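Local coordinates for beta-galactosidase (Trichoderma reesei, PDB 3OG2), which probably hydrolyses terminal non-reducing beta-D-galactose residues from beta-D-galactosides, as a family 35 glycoside hydrolase with a TIM-barrel domain, at residues 352-356 against 587-591; 66-70 against 362-367; 752-756 against 933-937. All coordinates share one frame; numbering follows the deposited sequence.

Contact 1. Residues 352-356 against 587-591. With NAG (2-acetamido-2-deoxy-beta-D-glucopyranose), chain B; NAG (2-acetamido-2-deoxy-beta-D-glucopyranose), chain C.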
loop_
_atom_site.group_PDB
_atom_site.type_symbol
_atom_site.label_atom_id
_atom_site.label_comp_id
_atom_site.label_asym_id
_atom_site.label_seq_id
_atom_site.Cartn_x
_atom_site.Cartn_y
_atom_site.Cartn_z
ATOM N N ARG A 352 4.194 2.828 9.136
ATOM C CA ARG A 352 3.795 4.215 8.834
ATOM C C ARG A 352 4.981 5.183 8.942
ATOM O O ARG A 352 4.775 6.404 8.838
ATOM C CB ARG A 352 2.542 4.712 9.596
ATOM C CG ARG A 352 1.433 3.651 9.584
ATOM C CD ARG A 352 0.189 4.096 10.354
ATOM N NE ARG A 352 0.562 4.583 11.669
ATOM C CZ ARG A 352 0.944 3.866 12.707
ATOM N NH1 ARG A 352 0.976 2.526 12.629
ATOM N NH2 ARG A 352 1.275 4.517 13.828
ATOM N N ARG A 353 6.196 4.675 9.097
ATOM C CA ARG A 353 7.353 5.587 9.147
ATOM C C ARG A 353 7.642 6.130 7.730
ATOM O O ARG A 353 7.464 5.432 6.731
ATOM C CB ARG A 353 8.616 4.924 9.695
ATOM C CG ARG A 353 8.539 4.699 11.204
ATOM C CD ARG A 353 9.836 4.044 11.672
ATOM N NE ARG A 353 10.016 2.692 11.193
ATOM C CZ ARG A 353 11.112 2.114 10.711
ATOM N NH1 ARG A 353 12.300 2.721 10.567
ATOM N NH2 ARG A 353 11.062 0.838 10.337
ATOM N N ILE A 354 8.120 7.385 7.733
ATOM C CA ILE A 354 8.422 8.109 6.494
ATOM C C ILE A 354 9.879 8.543 6.479
ATOM O O ILE A 354 10.269 9.648 6.127
ATOM C CB ILE A 354 7.479 9.315 6.345
ATOM C CG1 ILE A 354 7.500 10.250 7.576
ATOM C CG2 ILE A 354 6.081 8.789 6.042
ATOM C CD1 ILE A 354 6.809 11.562 7.312
ATOM N N ASP A 355 10.748 7.584 6.866
ATOM C CA ASP A 355 12.167 7.823 6.830
ATOM C C ASP A 355 12.805 7.389 5.526
ATOM O O ASP A 355 13.945 7.805 5.262
ATOM C CB ASP A 355 12.826 7.050 7.988
ATOM C CG ASP A 355 12.640 5.562 7.725
ATOM O OD1 ASP A 355 11.542 5.031 7.664
ATOM O OD2 ASP A 355 13.641 4.791 7.503
ATOM N N ARG A 356 12.169 6.603 4.666
ATOM C CA ARG A 356 12.871 6.177 3.420
ATOM C C ARG A 356 13.133 7.392 2.554
ATOM O O ARG A 356 12.276 8.301 2.443
ATOM C CB ARG A 356 12.006 5.192 2.623
ATOM C CG ARG A 356 11.953 3.828 3.353
ATOM C CD ARG A 356 10.993 2.903 2.596
ATOM N NE ARG A 356 11.252 1.498 2.948
ATOM C CZ ARG A 356 10.359 0.532 2.926
ATOM N NH1 ARG A 356 9.085 0.751 2.603
ATOM N NH2 ARG A 356 10.739 -0.718 3.252
ATOM N N GLY A 587 11.990 19.314 10.514
ATOM C CA GLY A 587 10.990 18.390 11.050
ATOM C C GLY A 587 10.949 17.100 10.257
ATOM O O GLY A 587 11.157 17.065 9.045
ATOM N N TYR A 588 10.615 16.007 10.963
ATOM C CA TYR A 588 10.396 14.718 10.325
ATOM C C TYR A 588 9.071 14.665 9.575
ATOM O O TYR A 588 8.935 13.958 8.569
ATOM C CB TYR A 588 10.438 13.679 11.408
ATOM C CG TYR A 588 9.989 12.274 11.097
ATOM C CD1 TYR A 588 10.782 11.322 10.452
ATOM C CD2 TYR A 588 8.712 11.898 11.525
ATOM C CE1 TYR A 588 10.346 10.039 10.201
ATOM C CE2 TYR A 588 8.254 10.601 11.310
ATOM C CZ TYR A 588 9.079 9.697 10.634
ATOM O OH TYR A 588 8.627 8.415 10.432
ATOM N N LEU A 589 8.092 15.436 10.063
ATOM C CA LEU A 589 6.810 15.558 9.417
ATOM C C LEU A 589 6.168 16.876 9.871
ATOM O O LEU A 589 6.153 17.137 11.083
ATOM C CB LEU A 589 5.862 14.407 9.804
ATOM C CG LEU A 589 4.441 14.460 9.237
ATOM C CD1 LEU A 589 4.436 14.434 7.690
ATOM C CD2 LEU A 589 3.643 13.263 9.753
ATOM N N ILE A 590 5.633 17.660 8.943
ATOM C CA ILE A 590 4.687 18.715 9.314
ATOM C C ILE A 590 3.318 18.273 8.866
ATOM O O ILE A 590 3.107 18.024 7.685
ATOM C CB ILE A 590 5.067 20.062 8.683
ATOM C CG1 ILE A 590 6.474 20.465 9.117
ATOM C CG2 ILE A 590 3.995 21.086 8.991
ATOM C CD1 ILE A 590 6.636 20.780 10.603
ATOM N N ARG A 591 2.437 18.081 9.844
ATOM C CA ARG A 591 1.115 17.562 9.565
ATOM C C ARG A 591 0.162 18.661 9.154
ATOM O O ARG A 591 -0.646 18.434 8.239
ATOM C CB ARG A 591 0.526 16.866 10.818
ATOM C CG ARG A 591 1.310 15.602 11.180
ATOM C CD ARG A 591 0.739 15.052 12.544
ATOM N NE ARG A 591 1.513 13.849 12.845
ATOM C CZ ARG A 591 1.259 12.657 12.344
ATOM N NH1 ARG A 591 0.215 12.408 11.559
ATOM N NH2 ARG A 591 2.084 11.666 12.670
HETATM C C1 NAG B . 14.671 10.478 11.027
HETATM C C2 NAG B . 15.482 9.173 10.778
HETATM C C3 NAG B . 16.457 9.375 9.623
HETATM C C4 NAG B . 15.630 9.806 8.361
HETATM C C5 NAG B . 14.770 11.042 8.727
HETATM C C6 NAG B . 13.808 11.370 7.586
HETATM C C7 NAG B . 15.864 8.075 12.931
HETATM C C8 NAG B . 16.811 7.908 14.078
HETATM N N2 NAG B . 16.269 8.903 11.962
HETATM O O3 NAG B . 17.042 8.093 9.340
HETATM O O4 NAG B . 16.568 10.251 7.385
HETATM O O5 NAG B . 13.927 10.674 9.818
HETATM O O6 NAG B . 13.234 12.642 7.868
HETATM O O7 NAG B . 14.720 7.587 12.912
HETATM C C1 NAG C . 16.642 9.450 6.256
HETATM C C2 NAG C . 17.358 10.255 5.180
HETATM C C3 NAG C . 17.634 9.409 3.955
HETATM C C4 NAG C . 18.398 8.140 4.370
HETATM C C5 NAG C . 17.592 7.412 5.465
HETATM C C6 NAG C . 18.321 6.208 6.039
HETATM C C7 NAG C . 16.639 12.607 5.280
HETATM C C8 NAG C . 15.523 13.572 5.000
HETATM N N2 NAG C . 16.482 11.381 4.795
HETATM O O3 NAG C . 18.337 10.137 2.995
HETATM O O4 NAG C . 18.471 7.294 3.218
HETATM O O5 NAG C . 17.447 8.328 6.566
HETATM O O6 NAG C . 19.631 6.550 6.460
HETATM O O7 NAG C . 17.572 12.904 6.040
HETATM O O HOH W 1 6.245 7.917 11.596
HETATM O O HOH W 2 10.572 12.528 6.829
#

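Contact 2. Residues 66-70 against 362-367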
loop_
_atom_site.group_PDB
_atom_site.type_symbol
_atom_site.label_atom_id
_atom_site.label_comp_id
_atom_site.label_asym_id
_atom_site.label_seq_id
_atom_site.Cartn_x
_atom_site.Cartn_y
_atom_site.Cartn_z
ATOM N N LYS A 66 -0.700 13.878 2.357
ATOM C CA LYS A 66 -0.923 15.306 2.067
ATOM C C LYS A 66 0.400 16.071 2.110
ATOM O O LYS A 66 0.634 16.976 1.320
ATOM C CB LYS A 66 -1.919 15.859 3.086
ATOM C CG LYS A 66 -2.264 17.307 2.902
ATOM C CD LYS A 66 -3.262 17.548 1.780
ATOM C CE LYS A 66 -3.679 19.040 1.827
ATOM N NZ LYS A 66 -4.652 19.266 0.726
ATOM N N ALA A 67 1.276 15.706 3.059
ATOM C CA ALA A 67 2.526 16.443 3.161
ATOM C C ALA A 67 3.430 16.211 1.961
ATOM O O ALA A 67 4.368 17.010 1.731
ATOM C CB ALA A 67 3.226 16.026 4.467
ATOM N N LEU A 68 3.266 15.158 1.175
ATOM C CA LEU A 68 4.002 14.962 -0.066
ATOM C C LEU A 68 3.622 16.005 -1.133
ATOM O O LEU A 68 4.273 16.117 -2.161
ATOM C CB LEU A 68 3.686 13.596 -0.686
ATOM C CG LEU A 68 4.130 12.379 0.103
ATOM C CD1 LEU A 68 3.532 11.110 -0.488
ATOM C CD2 LEU A 68 5.667 12.278 0.063
ATOM N N GLY A 69 2.524 16.727 -0.937
ATOM C CA GLY A 69 1.982 17.580 -1.970
ATOM C C GLY A 69 0.898 16.871 -2.757
ATOM O O GLY A 69 0.397 17.428 -3.739
ATOM N N PHE A 70 0.547 15.644 -2.340
ATOM C CA PHE A 70 -0.555 14.934 -3.044
ATOM C C PHE A 70 -1.905 15.552 -2.675
ATOM O O PHE A 70 -2.033 16.145 -1.604
ATOM C CB PHE A 70 -0.551 13.485 -2.613
ATOM C CG PHE A 70 0.564 12.637 -3.273
ATOM C CD1 PHE A 70 1.701 13.201 -3.859
ATOM C CD2 PHE A 70 0.400 11.254 -3.260
ATOM C CE1 PHE A 70 2.646 12.354 -4.422
ATOM C CE2 PHE A 70 1.356 10.383 -3.856
ATOM C CZ PHE A 70 2.495 10.965 -4.430
ATOM N N LEU A 362 9.771 12.024 -3.226
ATOM C CA LEU A 362 8.409 12.142 -3.775
ATOM C C LEU A 362 7.783 13.457 -3.363
ATOM O O LEU A 362 7.059 14.067 -4.176
ATOM C CB LEU A 362 7.610 10.938 -3.307
ATOM C CG LEU A 362 6.220 10.773 -3.870
ATOM C CD1 LEU A 362 6.192 10.831 -5.397
ATOM C CD2 LEU A 362 5.674 9.415 -3.396
ATOM N N LYS A 363 8.067 13.923 -2.133
ATOM C CA LYS A 363 7.551 15.232 -1.705
ATOM C C LYS A 363 8.085 16.345 -2.586
ATOM O O LYS A 363 7.376 17.296 -2.880
ATOM C CB LYS A 363 8.024 15.462 -0.253
ATOM C CG LYS A 363 7.613 16.819 0.292
ATOM C CD LYS A 363 7.904 16.982 1.813
ATOM C CE LYS A 363 9.417 16.770 2.058
ATOM N NZ LYS A 363 9.731 17.060 3.494
ATOM N N LEU A 364 9.358 16.283 -3.040
ATOM C CA LEU A 364 9.841 17.366 -3.902
ATOM C C LEU A 364 8.996 17.448 -5.171
ATOM O O LEU A 364 8.690 18.540 -5.676
ATOM C CB LEU A 364 11.288 17.115 -4.297
ATOM C CG LEU A 364 12.285 16.902 -3.173
ATOM C CD1 LEU A 364 13.696 16.757 -3.757
ATOM C CD2 LEU A 364 12.244 18.052 -2.182
ATOM N N GLN A 365 8.608 16.267 -5.667
ATOM C CA GLN A 365 7.823 16.240 -6.917
ATOM C C GLN A 365 6.392 16.682 -6.713
ATOM O O GLN A 365 5.857 17.442 -7.533
ATOM C CB GLN A 365 7.839 14.807 -7.472
ATOM C CG GLN A 365 9.265 14.328 -7.846
ATOM C CD GLN A 365 9.227 12.910 -8.378
ATOM O OE1 GLN A 365 8.197 12.392 -8.842
ATOM N NE2 GLN A 365 10.335 12.216 -8.329
ATOM N N GLY A 366 5.761 16.247 -5.608
ATOM C CA GLY A 366 4.388 16.692 -5.369
ATOM C C GLY A 366 4.290 18.191 -5.125
ATOM O O GLY A 366 3.373 18.881 -5.615
ATOM N N GLN A 367 5.261 18.721 -4.358
ATOM C CA GLN A 367 5.218 20.152 -4.074
ATOM C C GLN A 367 5.484 20.984 -5.320
ATOM O O GLN A 367 4.873 22.041 -5.482
ATOM C CB GLN A 367 6.218 20.469 -2.959
ATOM C CG GLN A 367 5.800 19.810 -1.632
ATOM C CD GLN A 367 4.495 20.333 -1.122
ATOM O OE1 GLN A 367 3.913 21.345 -1.396
ATOM N NE2 GLN A 367 3.929 19.485 -0.226
HETATM O O HOH W 3 1.362 20.029 1.418
HETATM O O HOH W 4 0.989 17.699 -6.480
#

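Contact 3. Residues 752-756 against 933-937. With NAG (2-acetamido-2-deoxy-beta-D-glucopyranose), chain D; BMA (beta-D-mannopyranose), chain E; NAG (2-acetamido-2-deoxy-beta-D-glucopyranose), chain F; MAN (alpha-D-mannopyranose), chain G.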
loop_
_atom_site.group_PDB
_atom_site.type_symbol
_atom_site.label_atom_id
_atom_site.label_comp_id
_atom_site.label_asym_id
_atom_site.label_seq_id
_atom_site.Cartn_x
_atom_site.Cartn_y
_atom_site.Cartn_z
ATOM N N PHE A 752 3.916 -32.960 4.047
ATOM C CA PHE A 752 4.487 -32.194 2.936
ATOM C C PHE A 752 4.931 -30.862 3.521
ATOM O O PHE A 752 4.064 -30.085 3.971
ATOM C CB PHE A 752 3.432 -31.994 1.848
ATOM C CG PHE A 752 3.993 -31.067 0.784
ATOM C CD1 PHE A 752 5.041 -31.468 -0.036
ATOM C CD2 PHE A 752 3.462 -29.815 0.617
ATOM C CE1 PHE A 752 5.548 -30.618 -1.004
ATOM C CE2 PHE A 752 3.946 -28.945 -0.360
ATOM C CZ PHE A 752 4.992 -29.369 -1.183
ATOM N N THR A 753 6.250 -30.635 3.567
ATOM C CA THR A 753 6.675 -29.461 4.341
ATOM C C THR A 753 6.666 -28.139 3.567
ATOM O O THR A 753 6.818 -27.072 4.175
ATOM C CB THR A 753 8.080 -29.711 4.937
ATOM O OG1 THR A 753 8.958 -30.082 3.875
ATOM C CG2 THR A 753 7.994 -30.876 5.908
ATOM N N GLY A 754 6.457 -28.201 2.265
ATOM C CA GLY A 754 6.145 -27.001 1.492
ATOM C C GLY A 754 7.380 -26.313 0.943
ATOM O O GLY A 754 8.523 -26.451 1.404
ATOM N N PHE A 755 7.177 -25.530 -0.099
ATOM C CA PHE A 755 8.206 -24.640 -0.629
ATOM C C PHE A 755 7.529 -23.557 -1.467
ATOM O O PHE A 755 6.359 -23.658 -1.814
ATOM C CB PHE A 755 9.292 -25.386 -1.383
ATOM C CG PHE A 755 8.897 -26.335 -2.492
ATOM C CD1 PHE A 755 8.566 -27.653 -2.203
ATOM C CD2 PHE A 755 8.893 -25.888 -3.827
ATOM C CE1 PHE A 755 8.241 -28.515 -3.250
ATOM C CE2 PHE A 755 8.581 -26.748 -4.885
ATOM C CZ PHE A 755 8.277 -28.076 -4.589
ATOM N N ASP A 756 8.303 -22.516 -1.763
ATOM C CA ASP A 756 7.694 -21.330 -2.401
ATOM C C ASP A 756 6.950 -21.668 -3.675
ATOM O O ASP A 756 5.880 -21.089 -3.959
ATOM C CB ASP A 756 8.783 -20.252 -2.623
ATOM C CG ASP A 756 9.841 -20.630 -3.616
ATOM O OD1 ASP A 756 10.041 -21.845 -3.919
ATOM O OD2 ASP A 756 10.501 -19.687 -4.151
ATOM N N SER A 933 8.887 -21.252 8.809
ATOM C CA SER A 933 10.315 -21.187 9.180
ATOM C C SER A 933 11.215 -21.703 8.061
ATOM O O SER A 933 12.383 -21.283 7.959
ATOM C CB SER A 933 10.568 -21.952 10.495
ATOM O OG SER A 933 10.674 -23.360 10.222
ATOM N N ASN A 934 10.686 -22.600 7.209
ATOM C CA ASN A 934 11.504 -23.223 6.161
ATOM C C ASN A 934 11.248 -22.582 4.794
ATOM O O ASN A 934 11.790 -23.081 3.819
ATOM C CB ASN A 934 11.243 -24.740 6.090
ATOM C CG ASN A 934 9.781 -25.045 5.764
ATOM O OD1 ASN A 934 8.872 -24.400 6.240
ATOM N ND2 ASN A 934 9.558 -26.061 4.906
ATOM N N ILE A 935 10.478 -21.483 4.724
ATOM C CA ILE A 935 10.196 -20.851 3.442
ATOM C C ILE A 935 10.484 -19.347 3.513
ATOM O O ILE A 935 11.167 -18.797 2.615
ATOM C CB ILE A 935 8.752 -21.080 2.983
ATOM C CG1 ILE A 935 8.491 -22.593 2.886
ATOM C CG2 ILE A 935 8.511 -20.342 1.650
ATOM C CD1 ILE A 935 7.072 -22.942 2.374
ATOM N N GLY A 936 10.029 -18.624 4.536
ATOM C CA GLY A 936 10.389 -17.221 4.667
ATOM C C GLY A 936 9.660 -16.334 3.683
ATOM O O GLY A 936 8.738 -16.772 2.973
ATOM N N PRO A 937 10.045 -15.060 3.554
ATOM C CA PRO A 937 11.232 -14.478 4.207
ATOM C C PRO A 937 10.928 -13.715 5.478
ATOM O O PRO A 937 11.853 -13.173 6.119
ATOM C CB PRO A 937 11.681 -13.452 3.142
ATOM C CG PRO A 937 10.362 -12.916 2.656
ATOM C CD PRO A 937 9.408 -14.090 2.615
HETATM C C1 NAG D . 15.150 -19.535 7.728
HETATM C C2 NAG D . 14.367 -18.875 6.579
HETATM C C3 NAG D . 14.236 -19.902 5.445
HETATM C C4 NAG D . 15.617 -20.403 4.995
HETATM C C5 NAG D . 16.428 -20.868 6.229
HETATM C C6 NAG D . 17.866 -21.219 5.862
HETATM C C7 NAG D . 12.625 -17.304 7.263
HETATM C C8 NAG D . 11.355 -17.144 8.088
HETATM N N2 NAG D . 13.025 -18.551 7.083
HETATM O O3 NAG D . 13.521 -19.311 4.374
HETATM O O4 NAG D . 15.425 -21.549 4.182
HETATM O O5 NAG D . 16.433 -19.872 7.230
HETATM O O6 NAG D . 18.438 -21.883 7.008
HETATM O O7 NAG D . 13.248 -16.341 6.854
HETATM C C1 BMA E . 14.076 -21.996 -2.156
HETATM C C2 BMA E . 14.610 -21.450 -3.484
HETATM C C3 BMA E . 13.520 -21.713 -4.517
HETATM C C4 BMA E . 13.069 -23.177 -4.516
HETATM C C5 BMA E . 12.724 -23.670 -3.080
HETATM C C6 BMA E . 12.552 -25.195 -3.078
HETATM O O2 BMA E . 15.814 -22.195 -3.807
HETATM O O3 BMA E . 13.879 -21.412 -5.869
HETATM O O4 BMA E . 11.837 -23.277 -5.287
HETATM O O5 BMA E . 13.881 -23.410 -2.260
HETATM O O6 BMA E . 13.755 -25.765 -3.644
HETATM C C1 NAG F . 15.639 -21.490 2.908
HETATM C C2 NAG F . 15.719 -22.910 2.331
HETATM C C3 NAG F . 15.912 -22.834 0.815
HETATM C C4 NAG F . 14.789 -21.999 0.186
HETATM C C5 NAG F . 14.696 -20.640 0.907
HETATM C C6 NAG F . 13.593 -19.716 0.371
HETATM C C7 NAG F . 16.800 -24.593 3.662
HETATM C C8 NAG F . 18.092 -24.990 4.324
HETATM N N2 NAG F . 16.937 -23.575 2.799
HETATM O O3 NAG F . 15.824 -24.160 0.304
HETATM O O4 NAG F . 15.164 -21.799 -1.157
HETATM O O5 NAG F . 14.534 -20.831 2.300
HETATM O O6 NAG F . 12.318 -20.311 0.613
HETATM O O7 NAG F . 15.735 -24.668 4.303
HETATM C C1 MAN G . 9.585 -17.537 -9.672
HETATM C C2 MAN G . 8.360 -16.642 -9.875
HETATM C C3 MAN G . 7.836 -16.175 -8.489
HETATM C C4 MAN G . 7.648 -17.367 -7.548
HETATM C C5 MAN G . 8.854 -18.297 -7.539
HETATM C C6 MAN G . 8.535 -19.640 -6.830
HETATM O O2 MAN G . 7.352 -17.335 -10.605
HETATM O O3 MAN G . 6.593 -15.581 -8.822
HETATM O O4 MAN G . 7.346 -17.103 -6.204
HETATM O O5 MAN G . 9.223 -18.653 -8.862
HETATM O O6 MAN G . 9.804 -20.301 -6.837
HETATM O O HOH W 5 6.108 -25.101 5.926
HETATM O O HOH W 6 11.311 -24.440 1.407
#

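Contact 1. Residues 352-356 against 587-591
The loop that leads into helix 357-370 of the TIM-barrel domain meets the start of strand 589-596, in an all-beta part of the chain, through Tyr588, whose phenol reaches over to the backbone of Ile354. The hydroxyl accepts the amide hydrogen of Ile354 (N to OH 2.9 Å) in a nearly straight bond, 170° at the hydrogen. With CG anti to the backbone N of Tyr588 (chi1 169°), the side chain stretches out to the loop, and a tyrosine suits the place because its length and polar tip together serve a backbone N-H. A second partner, water 1, lies at the ring edge and in its plane, 2.7 Å from Tyr588 OH, so two polar neighbours fix the direction of this buried oxygen.

Ile354 also supplies the apolar half. Its CG1 lies over one face of the phenol in a CH-pi contact, 3.9 Å from the centroid of the Tyr588 ring and 29° off the normal, while CD1 runs on to Leu589 CD1 at 3.7 Å. One arm of the isoleucine thus serves both, its CG1 on the ring and its terminal methyl on the leucine.

Water 2 stitches the two backbones by donating to Ile354 O (3.0 Å) and to Tyr588 O (2.8 Å), and it also meets O6 of the chain B sugar. That sugar borders the ring edge, its O5 3.3 Å from Tyr588 CD1, and its C4 packs on CB of Asp355, whose carboxylate is bridged to Arg349. Arg353, beside the phenol oxygen, turns its guanidinium to Asp351.

On the strand side, Tyr588 and Leu589 both face Asp605 of strand 599-605, a classic beta bulge, here set at the interface between the catalytic barrel and a beta domain.

Contact 2. Residues 66-70 against 362-367
The side-chain nitrogen of Gln367 is held by two acceptors: NE2 donates to Ala67 O at 3.2 Å and to water 3 at 3.1 Å. The bond to Ala67 is bent, 139° at the hydrogen, and NE2 stands above the carbonyl plane although the oxygen lies in the amide plane of Gln367. A turn at chi2 (-63°) folds the amide back over the loop, where a glutamine has just the length to reach.

Next to this bond the backbones come very close, Leu68 beside Lys363 and Gly69 beside Gly366, and the two glycines make this possible. A CB on Gly366 would run into Leu68 O, and one on Gly69 into the helix backbone. Leu68 O instead receives CA-H contacts from Gly366 (3.3 Å) and Lys363, and water 4 bridges Gly69 O and Gly366 O, 2.8 Å from each.

Further along, Leu362 CD2 packs on Phe70 CZ (3.7 Å) and on Leu68 CD1, which itself sits over a face of the Phe70 ring; Phe70 also stacks with Phe43.

Gly69, with positive phi, closes helix 58-66 in a Schellman motif, and its packing on helix 357-370 sets the first and last helices of the TIM barrel side by side.

Contact 3. Residues 752-756 against 933-937
Two loops meet here, Thr753 to Asp756 against Asn934 and Ile935, each from one of two all-beta domains of the same family, and an N-linked glycan core runs along the seam.

The direct hydrogen bond comes from Asn934: ND2 donates to Thr753 O at 3.0 Å, almost straight at 171°. CG of Asn934 lies between the backbone N and the carbonyl carbon (chi1 61°), which carries the amide across to that oxygen. The oxygen lies in the amide plane of Asn934, yet ND2 sits well above the carbonyl plane. Asparagine fits because its other end is used too. Water 5 donates both to Asn934 OD1 (2.9 Å) and to Thr753 O (2.7 Å), so the carbonyl receives two hydrogens and the amide is held against flipping. With a leucine in place of Asn934, the Thr753 carbonyl would probably lose its donor from the facing loop, and water 5 one of its acceptors. Water 6 donates to Asn934 O and only weakly to Gly754 O.

Apolar contact falls to Ile935. CD1 presses on the backbone of the facing loop, 3.6 Å from Phe755 N, while CG2 comes near the backbone N of Asp756. Gly754 lets the loop follow this path, at backbone angles that would jam a CB against the preceding carbonyl.

The sugars form the third set. Ile935 O accepts O6 of the chain F N-acetylglucosamine (2.8 Å), and Ser933 O accepts N2 of the chain D one. Phe755 packs its CB on C6 of the beta-mannose at 3.7 Å. Asp756 offers each carboxylate oxygen to a different sugar, natural for an acid among hydroxyls: OD1 takes O4 of the beta-mannose at 2.7 Å, and OD2 takes O6 of the chain G alpha-mannose at 2.8 Å.

How the contacts relate
Contacts 1 and 2 are buried neighbours, their centres about 12 Å apart, and they touch where Leu589 CD1 and Ile590 O pack on CB of Ala67. Contact 1 holds the loop before helix 357-370 and contact 2 its middle, so the helix and the loop leading into it meet the end of the first barrel helix and a beta domain in turn. Contact 3 is only partly buried, its centre about 35 Å from that of contact 1, and joins two all-beta domains. Close packing at glycines marks the helical layer of the barrel; bridging waters occur in all three and sugars at contacts 1 and 3, but only in contact 3 does a segment carboxylate hydrogen-bond to sugar.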